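Local coordinates for uncharacterized protein (PDB 3T8K), which is of unknown function but adopts an ankyrin-repeat fold, which in other proteins commonly mediates binding to protein partners, at residues A[120-124]-A[159-163]. Numbering follows the deposited sequence.
Sequences KNIFN and EFVKR
Phe160, on the last turn of the short helix 157-162, reaches with a t chi1 toward the 3-10 turn 120-124, where N of Phe123 bonds to O of Lys120 (3.2 Å) and N of Asn124 to O of Asn121 (2.7 Å). Its ring, the most buried here, lies beneath the all-t side chain of Lys120: CE of Lys120 sits 3.4 Å from the Phe160 ring centroid, a CH-pi contact, while NZ of Lys120, 4.1 Å from that centroid, adds a cation-pi interaction. Phe123 (chi1 m) points back at the helix. Its CB packs 3.8 Å from CE2 of Phe160, and CG2 of Val161 covers one face of the Phe123 ring, 3.6 Å from its centroid. The backbones stay apart: CA of Phe123 and CA of Val161 are 6.9 Å apart, CA of Lys120 and CA of Phe160 8.6 Å. Ala169 of helix 167-180 touches Phe123 and Val161; Cys164 of the second subunit packs on Phe160. The two segments probably serve as first helices of successive hairpins, packed side by side as is characteristic of the ankyrin-repeat stack.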
loop_
_atom_site.group_PDB
_atom_site.type_symbol
_atom_site.label_atom_id
_atom_site.label_comp_id
_atom_site.label_asym_id
_atom_site.label_seq_id
_atom_site.Cartn_x
_atom_site.Cartn_y
_atom_site.Cartn_z
ATOM N N LYS A 120 11.428 -6.072 -2.104
ATOM C CA LYS A 120 10.771 -7.384 -2.120
ATOM C C LYS A 120 9.514 -7.410 -2.994
ATOM O O LYS A 120 9.226 -8.416 -3.650
ATOM C CB LYS A 120 10.434 -7.847 -0.711
ATOM C CG LYS A 120 9.612 -9.125 -0.691
ATOM C CD LYS A 120 9.643 -9.778 0.686
ATOM C CE LYS A 120 8.806 -11.040 0.707
ATOM N NZ LYS A 120 9.067 -11.843 1.931
ATOM N N ASN A 121 8.761 -6.315 -3.007
ATOM C CA ASN A 121 7.501 -6.297 -3.753
ATOM C C ASN A 121 7.680 -6.442 -5.267
ATOM O O ASN A 121 6.750 -6.846 -5.965
ATOM C CB ASN A 121 6.696 -5.027 -3.448
ATOM C CG ASN A 121 5.235 -5.139 -3.876
ATOM O OD1 ASN A 121 4.572 -6.149 -3.624
ATOM N ND2 ASN A 121 4.729 -4.097 -4.526
ATOM N N ILE A 122 8.859 -6.121 -5.795
ATOM C CA ILE A 122 8.996 -6.164 -7.252
ATOM C C ILE A 122 8.811 -7.581 -7.761
ATOM O O ILE A 122 8.463 -7.801 -8.924
ATOM C CB ILE A 122 10.321 -5.554 -7.757
ATOM C CG1 ILE A 122 11.505 -6.489 -7.487
ATOM C CG2 ILE A 122 10.527 -4.167 -7.152
ATOM C CD1 ILE A 122 12.806 -5.995 -8.081
ATOM N N PHE A 123 9.014 -8.542 -6.876
ATOM C CA PHE A 123 8.881 -9.944 -7.260
ATOM C C PHE A 123 7.415 -10.353 -7.290
ATOM O O PHE A 123 7.077 -11.469 -7.685
ATOM C CB PHE A 123 9.722 -10.828 -6.342
ATOM C CG PHE A 123 11.156 -10.399 -6.266
ATOM C CD1 PHE A 123 11.956 -10.407 -7.404
ATOM C CD2 PHE A 123 11.701 -9.954 -5.074
ATOM C CE1 PHE A 123 13.272 -9.988 -7.342
ATOM C CE2 PHE A 123 13.016 -9.525 -5.007
ATOM C CZ PHE A 123 13.805 -9.554 -6.140
ATOM N N ASN A 124 6.546 -9.425 -6.896
ATOM C CA ASN A 124 5.104 -9.632 -6.969
ATOM C C ASN A 124 4.500 -9.010 -8.216
ATOM O O ASN A 124 3.316 -9.190 -8.501
ATOM C CB ASN A 124 4.415 -9.026 -5.749
ATOM C CG ASN A 124 4.588 -9.864 -4.516
ATOM O OD1 ASN A 124 4.538 -11.092 -4.578
ATOM N ND2 ASN A 124 4.796 -9.210 -3.383
ATOM N N GLU A 159 15.052 -17.214 -0.590
ATOM C CA GLU A 159 14.004 -18.203 -0.369
ATOM C C GLU A 159 12.652 -17.770 -0.952
ATOM O O GLU A 159 11.926 -18.593 -1.516
ATOM C CB GLU A 159 13.913 -18.552 1.122
ATOM C CG GLU A 159 15.091 -19.414 1.595
ATOM C CD GLU A 159 15.351 -19.354 3.102
ATOM O OE1 GLU A 159 16.316 -20.014 3.551
ATOM O OE2 GLU A 159 14.606 -18.657 3.834
ATOM N N PHE A 160 12.334 -16.481 -0.832
ATOM C CA PHE A 160 11.091 -15.917 -1.366
ATOM C C PHE A 160 11.042 -15.971 -2.886
ATOM O O PHE A 160 10.036 -16.358 -3.478
ATOM C CB PHE A 160 10.923 -14.456 -0.905
ATOM C CG PHE A 160 9.695 -13.767 -1.457
ATOM C CD1 PHE A 160 8.420 -14.157 -1.070
ATOM C CD2 PHE A 160 9.822 -12.692 -2.334
ATOM C CE1 PHE A 160 7.289 -13.509 -1.569
ATOM C CE2 PHE A 160 8.706 -12.040 -2.835
ATOM C CZ PHE A 160 7.432 -12.437 -2.452
ATOM N N VAL A 161 12.130 -15.553 -3.520
ATOM C CA VAL A 161 12.174 -15.503 -4.971
ATOM C C VAL A 161 12.101 -16.912 -5.559
ATOM O O VAL A 161 11.476 -17.129 -6.599
ATOM C CB VAL A 161 13.429 -14.748 -5.463
ATOM C CG1 VAL A 161 13.562 -14.844 -6.976
ATOM C CG2 VAL A 161 13.362 -13.283 -5.009
ATOM N N LYS A 162 12.718 -17.871 -4.876
ATOM C CA LYS A 162 12.641 -19.276 -5.293
ATOM C C LYS A 162 11.195 -19.755 -5.479
ATOM O O LYS A 162 10.921 -20.614 -6.316
ATOM C CB LYS A 162 13.371 -20.175 -4.289
ATOM C CG LYS A 162 14.836 -20.422 -4.611
ATOM C CD LYS A 162 15.549 -21.160 -3.482
ATOM C CE LYS A 162 15.816 -20.232 -2.304
ATOM N NZ LYS A 162 16.593 -20.885 -1.211
ATOM N N ARG A 163 10.272 -19.191 -4.705
ATOM C CA ARG A 163 8.885 -19.655 -4.715
ATOM C C ARG A 163 7.937 -18.745 -5.508
ATOM O O ARG A 163 6.730 -18.958 -5.523
ATOM C CB ARG A 163 8.384 -19.868 -3.283
ATOM C CG ARG A 163 8.609 -21.289 -2.755
ATOM C CD ARG A 163 8.852 -21.297 -1.251
ATOM N NE ARG A 163 8.067 -20.272 -0.565
ATOM C CZ ARG A 163 8.149 -20.009 0.735
ATOM N NH1 ARG A 163 8.984 -20.700 1.505
ATOM N NH2 ARG A 163 7.392 -19.054 1.267
#